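Local coordinates for protein 3,4-dihydroxy-2-butanone 4-phosphate synthase (Acinetobacter baumannii, PDB 6MNZ) that probably converts D-ribulose 5-phosphate into formate and 3,4-dihydroxy-2-butanone 4-phosphate, a step on the pathway to riboflavin, at residues Cys163-Ile166 / Met172-Arg175; Gly16-Leu21 / Pro42-Phe47. All coordinates share one frame; numbering follows the deposited sequence.

Contact 1 of 2, residues Cys163-Ile166 / Met172-Arg175; sequences CEII and MARR. With SO4 (sulfate ion), chain E.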
ATOM      1  N   CYS A 163     -28.380  -5.582   5.365  1.00 30.42           N
ATOM      2  CA  CYS A 163     -28.395  -6.387   6.580  1.00 29.49           C
ATOM      3  C   CYS A 163     -28.085  -7.828   6.204  1.00 26.21           C
ATOM      4  O   CYS A 163     -28.756  -8.398   5.338  1.00 29.50           O
ATOM      5  CB  CYS A 163     -29.754  -6.291   7.283  1.00 37.51           C
ATOM      6  SG  CYS A 163     -29.816  -6.980   8.958  1.00 33.42           S
ATOM      7  N   GLU A 164     -27.156  -8.444   6.931  1.00 30.49           N
ATOM      8  CA  GLU A 164     -26.788  -9.827   6.657  1.00 32.25           C
ATOM      9  C   GLU A 164     -27.948 -10.764   6.977  1.00 38.55           C
ATOM     10  O   GLU A 164     -28.648 -10.595   7.978  1.00 50.52           O
ATOM     11  CB  GLU A 164     -25.560 -10.224   7.476  1.00 27.85           C
ATOM     12  CG  GLU A 164     -24.307  -9.435   7.152  1.00 26.38           C
ATOM     13  CD  GLU A 164     -24.149  -8.205   8.022  1.00 24.88           C
ATOM     14  OE1 GLU A 164     -25.183  -7.615   8.399  1.00 27.15           O
ATOM     15  OE2 GLU A 164     -23.024  -7.975   8.516  1.00 30.86           O
ATOM     16  N   ILE A 165     -28.095 -11.806   6.163  1.00 33.70           N
ATOM     17  CA  ILE A 165     -29.158 -12.792   6.327  1.00 37.99           C
ATOM     18  C   ILE A 165     -28.563 -14.003   7.036  1.00 31.77           C
ATOM     19  O   ILE A 165     -27.754 -14.741   6.463  1.00 29.19           O
ATOM     20  CB  ILE A 165     -29.782 -13.175   4.978  1.00 32.84           C
ATOM     21  CG1 ILE A 165     -30.512 -11.968   4.381  1.00 28.87           C
ATOM     22  CG2 ILE A 165     -30.747 -14.348   5.144  1.00 40.66           C
ATOM     23  CD1 ILE A 165     -30.947 -12.150   2.937  1.00 28.12           C
ATOM     24  N   ILE A 166     -28.937 -14.189   8.300  1.00 30.09           N
ATOM     25  CA  ILE A 166     -28.411 -15.259   9.140  1.00 39.91           C
ATOM     26  C   ILE A 166     -29.498 -16.311   9.307  1.00 27.36           C
ATOM     27  O   ILE A 166     -30.636 -15.985   9.665  1.00 33.51           O
ATOM     28  CB  ILE A 166     -27.945 -14.729  10.507  1.00 35.83           C
ATOM     29  CG1 ILE A 166     -27.043 -13.504  10.331  1.00 38.59           C
ATOM     30  CG2 ILE A 166     -27.208 -15.816  11.277  1.00 29.56           C
ATOM     31  CD1 ILE A 166     -26.630 -12.854  11.637  1.00 39.07           C
ATOM     32  N   MET A 172     -24.505 -18.459   8.853  1.00 31.25           N
ATOM     33  CA  MET A 172     -24.743 -17.536   7.754  1.00 35.60           C
ATOM     34  C   MET A 172     -25.444 -18.252   6.606  1.00 37.33           C
ATOM     35  O   MET A 172     -25.038 -19.347   6.202  1.00 31.03           O
ATOM     36  CB  MET A 172     -23.425 -16.930   7.271  1.00 37.30           C
ATOM     37  CG  MET A 172     -22.685 -16.118   8.322  1.00 29.06           C
ATOM     38  SD  MET A 172     -23.714 -14.888   9.150  1.00 28.09           S
ATOM     39  CE  MET A 172     -24.433 -14.031   7.754  1.00 26.84           C
ATOM     40  N   ALA A 173     -26.567 -17.690   6.167  1.00 35.04           N
ATOM     41  CA  ALA A 173     -27.271 -18.213   5.004  1.00 35.44           C
ATOM     42  C   ALA A 173     -26.378 -18.163   3.771  1.00 36.15           C
ATOM     43  O   ALA A 173     -25.866 -17.101   3.405  1.00 33.24           O
ATOM     44  CB  ALA A 173     -28.549 -17.410   4.768  1.00 45.75           C
ATOM     45  N   ARG A 174     -26.188 -19.317   3.137  1.00 37.45           N
ATOM     46  CA  ARG A 174     -25.484 -19.413   1.869  1.00 37.20           C
ATOM     47  C   ARG A 174     -26.482 -19.450   0.714  1.00 47.14           C
ATOM     48  O   ARG A 174     -27.698 -19.389   0.907  1.00 48.72           O
ATOM     49  CB  ARG A 174     -24.584 -20.650   1.853  1.00 38.86           C
ATOM     50  CG  ARG A 174     -23.780 -20.841   3.127  1.00 43.31           C
ATOM     51  CD  ARG A 174     -23.035 -19.573   3.513  1.00 40.27           C
ATOM     52  NE  ARG A 174     -22.090 -19.808   4.599  1.00 39.15           N
ATOM     53  CZ  ARG A 174     -21.245 -18.896   5.070  1.00 29.38           C
ATOM     54  NH1 ARG A 174     -21.230 -17.673   4.559  1.00 30.45           N
ATOM     55  NH2 ARG A 174     -20.367 -19.227   6.005  1.00 33.45           N
ATOM     56  N   ARG A 175     -25.946 -19.531  -0.509  1.00 47.31           N
ATOM     57  CA  ARG A 175     -26.773 -19.424  -1.708  1.00 54.88           C
ATOM     58  C   ARG A 175     -28.016 -20.300  -1.604  1.00 48.13           C
ATOM     59  O   ARG A 175     -29.143 -19.824  -1.783  1.00 45.74           O
ATOM     60  CB  ARG A 175     -25.949 -19.806  -2.941  1.00 57.94           C
ATOM     61  CG  ARG A 175     -26.699 -19.704  -4.266  1.00 69.73           C
ATOM     62  CD  ARG A 175     -26.042 -20.551  -5.350  1.00 76.14           C
ATOM     63  NE  ARG A 175     -26.116 -21.981  -5.061  1.00 89.92           N
ATOM     64  CZ  ARG A 175     -25.589 -22.930  -5.829  1.00 84.24           C
ATOM     65  NH1 ARG A 175     -24.981 -22.610  -6.965  1.00 78.18           N
ATOM     66  NH2 ARG A 175     -25.664 -24.202  -5.460  1.00 76.32           N
TER
HETATM   67  S   SO4 E 403     -20.994 -22.072   8.151  1.00 81.12           S
HETATM   68  O1  SO4 E 403     -21.672 -20.801   8.386  1.00 54.79           O
HETATM   69  O2  SO4 E 403     -21.289 -22.537   6.798  1.00 63.43           O
HETATM   70  O3  SO4 E 403     -19.555 -21.883   8.298  1.00 69.43           O
HETATM   71  O4  SO4 E 403     -21.460 -23.061   9.120  1.00 72.47           O
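A173 N donates to I165 O at 3.2 Å, with an N-H...O angle of 147°, closing the loop that leaves strand 160-164; one backbone bridge pairs I166 with M172. The buried side is formed by A173 and I165. There A173 CB lies 3.8 Å from I165 CG2, and L178 of helix 175-184 touches both side chains. The small alanine lets the backbones draw near, while the branched isoleucine fills the interior. M172 begins pointing away from 163-166, but turns at chi2 (-50°) and chi3 (-51°) bring its flexible end back: CE sits 3.7 Å from I166 CG1 and also meets E164 CB. M172 and I166 run slantwise to each other. The outer side is more open to solvent. M172 CB lies above one guanidinium face of R174, toward its rim; R174 NH1 hydrogen-bonds to N29 O, and its NH2 makes a weak hydrogen bond of 3.1 Å to O1 of a sulfate probably from the crystallisation liquor. R174 is the N-cap of helix 175-184. The result is a short loop reversing the chain next to the probable active site of DHBP synthase, since E164, predicted to be essential for catalysis, approaches D32, a predicted substrate-binding residue.

Contact 2 of 2, residues Gly16-Leu21 / Pro42-Phe47; sequences GKMVIL and PEDINF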
ATOM      1  N   GLY A  16     -38.811   0.688  -4.097  1.00 44.23           N
ATOM      2  CA  GLY A  16     -38.753   0.738  -2.651  1.00 54.62           C
ATOM      3  C   GLY A  16     -38.828  -0.598  -1.947  1.00 52.54           C
ATOM      4  O   GLY A  16     -39.025  -0.623  -0.726  1.00 61.60           O
ATOM      5  N   LYS A  17     -38.773  -1.705  -2.682  1.00 44.44           N
ATOM      6  CA  LYS A  17     -38.757  -3.025  -2.075  1.00 46.40           C
ATOM      7  C   LYS A  17     -37.325  -3.410  -1.707  1.00 46.23           C
ATOM      8  O   LYS A  17     -36.367  -2.674  -1.964  1.00 45.28           O
ATOM      9  CB  LYS A  17     -39.369  -4.058  -3.018  1.00 47.10           C
ATOM     10  CG  LYS A  17     -40.780  -3.735  -3.480  1.00 51.06           C
ATOM     11  CD  LYS A  17     -41.073  -4.394  -4.818  1.00 42.06           C
ATOM     12  CE  LYS A  17     -42.467  -4.064  -5.320  1.00 51.46           C
ATOM     13  NZ  LYS A  17     -42.781  -4.799  -6.579  1.00 49.94           N
ATOM     14  N   MET A  18     -37.174  -4.581  -1.099  1.00 50.63           N
ATOM     15  CA  MET A  18     -35.858  -5.122  -0.801  1.00 43.31           C
ATOM     16  C   MET A  18     -35.394  -6.059  -1.910  1.00 34.91           C
ATOM     17  O   MET A  18     -36.188  -6.572  -2.703  1.00 37.00           O
ATOM     18  CB  MET A  18     -35.870  -5.868   0.534  1.00 39.38           C
ATOM     19  CG  MET A  18     -36.359  -5.037   1.704  1.00 37.53           C
ATOM     20  SD  MET A  18     -36.091  -5.853   3.287  1.00 52.22           S
ATOM     21  CE  MET A  18     -36.750  -4.623   4.410  1.00 45.98           C
ATOM     22  N   VAL A  19     -34.086  -6.306  -1.931  1.00 20.07           N
ATOM     23  CA  VAL A  19     -33.487  -7.293  -2.818  1.00 25.39           C
ATOM     24  C   VAL A  19     -32.306  -7.910  -2.088  1.00 25.60           C
ATOM     25  O   VAL A  19     -31.698  -7.280  -1.220  1.00 36.43           O
ATOM     26  CB  VAL A  19     -33.045  -6.675  -4.167  1.00 46.96           C
ATOM     27  CG1 VAL A  19     -34.248  -6.131  -4.929  1.00 41.07           C
ATOM     28  CG2 VAL A  19     -32.009  -5.585  -3.942  1.00 49.84           C
ATOM     29  N   ILE A  20     -32.076  -9.194  -2.339  1.00 27.00           N
ATOM     30  CA  ILE A  20     -30.959  -9.911  -1.736  1.00 26.58           C
ATOM     31  C   ILE A  20     -29.780  -9.869  -2.697  1.00 26.57           C
ATOM     32  O   ILE A  20     -29.941 -10.079  -3.904  1.00 37.21           O
ATOM     33  CB  ILE A  20     -31.349 -11.361  -1.406  1.00 30.06           C
ATOM     34  CG1 ILE A  20     -32.475 -11.387  -0.374  1.00 35.21           C
ATOM     35  CG2 ILE A  20     -30.143 -12.128  -0.885  1.00 40.22           C
ATOM     36  CD1 ILE A  20     -33.124 -12.740  -0.215  1.00 52.33           C
ATOM     37  N   LEU A  21     -28.607  -9.527  -2.171  1.00 31.47           N
ATOM     38  CA  LEU A  21     -27.381  -9.450  -2.956  1.00 34.54           C
ATOM     39  C   LEU A  21     -26.341 -10.358  -2.319  1.00 36.49           C
ATOM     40  O   LEU A  21     -25.992 -10.183  -1.146  1.00 37.11           O
ATOM     41  CB  LEU A  21     -26.863  -8.013  -3.038  1.00 41.24           C
ATOM     42  CG  LEU A  21     -27.245  -7.231  -4.297  1.00 36.04           C
ATOM     43  CD1 LEU A  21     -26.820  -5.775  -4.167  1.00 54.24           C
ATOM     44  CD2 LEU A  21     -26.629  -7.852  -5.544  1.00 44.28           C
ATOM     45  N   PRO A  42     -39.897   2.502   8.673  1.00 35.66           N
ATOM     46  CA  PRO A  42     -39.839   1.746   9.932  1.00 36.50           C
ATOM     47  C   PRO A  42     -40.019   0.248   9.746  1.00 26.88           C
ATOM     48  O   PRO A  42     -39.194  -0.540  10.217  1.00 26.09           O
ATOM     49  CB  PRO A  42     -40.988   2.349  10.749  1.00 39.16           C
ATOM     50  CG  PRO A  42     -41.074   3.772  10.270  1.00 45.36           C
ATOM     51  CD  PRO A  42     -40.586   3.797   8.834  1.00 39.81           C
ATOM     52  N   GLU A  43     -41.073  -0.157   9.037  1.00 37.51           N
ATOM     53  CA  GLU A  43     -41.342  -1.580   8.867  1.00 44.09           C
ATOM     54  C   GLU A  43     -40.275  -2.275   8.033  1.00 36.51           C
ATOM     55  O   GLU A  43     -40.115  -3.494   8.151  1.00 34.18           O
ATOM     56  CB  GLU A  43     -42.713  -1.791   8.222  1.00 38.58           C
ATOM     57  CG  GLU A  43     -43.788  -2.303   9.174  1.00 66.81           C
ATOM     58  CD  GLU A  43     -43.374  -3.563   9.915  1.00 68.27           C
ATOM     59  OE1 GLU A  43     -43.225  -3.496  11.154  1.00 59.95           O
ATOM     60  OE2 GLU A  43     -43.054  -4.571   9.249  1.00 64.41           O
ATOM     61  N   ASP A  44     -39.478  -1.522   7.272  1.00 48.27           N
ATOM     62  CA  ASP A  44     -38.378  -2.132   6.532  1.00 43.57           C
ATOM     63  C   ASP A  44     -37.226  -2.497   7.460  1.00 37.60           C
ATOM     64  O   ASP A  44     -36.716  -3.622   7.410  1.00 39.24           O
ATOM     65  CB  ASP A  44     -37.902  -1.188   5.428  1.00 39.89           C
ATOM     66  CG  ASP A  44     -38.921  -1.033   4.318  1.00 42.87           C
ATOM     67  OD1 ASP A  44     -39.185  -2.028   3.611  1.00 39.56           O
ATOM     68  OD2 ASP A  44     -39.402   0.101   4.104  1.00 51.15           O
ATOM     69  N   ILE A  45     -36.872  -1.600   8.382  1.00 42.68           N
ATOM     70  CA  ILE A  45     -35.854  -1.926   9.377  1.00 32.03           C
ATOM     71  C   ILE A  45     -36.315  -3.092  10.241  1.00 33.16           C
ATOM     72  O   ILE A  45     -35.527  -3.983  10.580  1.00 30.01           O
ATOM     73  CB  ILE A  45     -35.524  -0.688  10.232  1.00 30.21           C
ATOM     74  CG1 ILE A  45     -35.139   0.498   9.345  1.00 27.87           C
ATOM     75  CG2 ILE A  45     -34.402  -1.003  11.211  1.00 33.52           C
ATOM     76  CD1 ILE A  45     -33.992   0.216   8.394  1.00 34.21           C
ATOM     77  N   ASN A  46     -37.607  -3.131  10.575  1.00 41.34           N
ATOM     78  CA  ASN A  46     -38.107  -4.186  11.450  1.00 36.12           C
ATOM     79  C   ASN A  46     -38.051  -5.545  10.766  1.00 30.45           C
ATOM     80  O   ASN A  46     -37.730  -6.554  11.404  1.00 27.23           O
ATOM     81  CB  ASN A  46     -39.535  -3.872  11.892  1.00 34.33           C
ATOM     82  CG  ASN A  46     -40.082  -4.902  12.860  1.00 48.56           C
ATOM     83  OD1 ASN A  46     -41.121  -5.513  12.611  1.00 70.35           O
ATOM     84  ND2 ASN A  46     -39.376  -5.112  13.966  1.00 51.52           N
ATOM     85  N   PHE A  47     -38.398  -5.601   9.477  1.00 38.47           N
ATOM     86  CA  PHE A  47     -38.226  -6.838   8.724  1.00 33.59           C
ATOM     87  C   PHE A  47     -36.769  -7.278   8.720  1.00 33.83           C
ATOM     88  O   PHE A  47     -36.472  -8.472   8.841  1.00 48.27           O
ATOM     89  CB  PHE A  47     -38.732  -6.661   7.294  1.00 35.53           C
ATOM     90  CG  PHE A  47     -38.603  -7.895   6.451  1.00 37.38           C
ATOM     91  CD1 PHE A  47     -37.493  -8.087   5.646  1.00 41.13           C
ATOM     92  CD2 PHE A  47     -39.585  -8.869   6.469  1.00 29.50           C
ATOM     93  CE1 PHE A  47     -37.326  -9.263   4.943  1.00 44.72           C
ATOM     94  CE2 PHE A  47     -39.416 -10.052   5.781  1.00 30.82           C
ATOM     95  CZ  PHE A  47     -38.307 -10.229   4.979  1.00 32.29           C
TER
HETATM   96  O   HOH W   1     -39.485  -3.363   1.112  1.00 62.80           O
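M18 reaches from 16-21 to the flank of helix 42-52, where it meets D44 and F47, residues three apart and therefore on one side of the helix. Its chain is fully extended beyond CG (chi2 -170°, chi3 179°), which carries the sulfur and methyl across the gap between segments whose nearest CA atoms, those of M18 and D44, are 8.3 Å apart. A long, unbranched residue suits such a span.

The sulfur makes a Met-aromatic contact. M18 SD lies 3.5 Å from F47 CD1 and 4.7 Å from the ring centroid, approaching obliquely at 63° from the ring normal. The F47 ring also meets the rings of H51 and H185, and L33 of strand 31-36 touches both M18 and F47.

Van der Waals contact comes from the methyl. M18 CE packs 3.8 Å from D44 CB and 4.0 Å from F47 CB, next to the backbone O of D44, leaving the methyl against the first turns of helix 42-52.

Polar links run by a different path. A water donates to D44 OD1 at 2.8 Å and, weakly, to G16 O, while D44 OD2 forms a salt bridge with R41 NE. Aspartate suits the first turn of a helix, where the dipole would probably help to stabilise its charge. G16, with its positive phi, ends helix 6-15 in a Schellman motif, a conformation that glycine adopts readily.

Altogether this is helix-on-sheet packing within the alpha/beta DHBP synthase domain: helix 42-52 packs against M18 of 16-21 and against L33 and I35 of strand 31-36.

Overall arrangement
From the N terminus, helix 6-15 gives way to strand 19-22, and contact 2 closes a loop of twenty residues that includes strand 31-36 before the chain enters helix 42-52. Much later, after strand 160-164, contact 1 closes a loop of only five residues just ahead of helix 175-184. The two loops follow in series, neither enclosing nor crossing the other. They meet in space all the same: I165 CD1 packs 3.7 Å from I20 CG1, and strands 19-22 and 160-164 flank strand 31-36 in one mixed sheet. Helix 42-52 joins both regions, because its A52 touches I165 and its backbone bonds to I166.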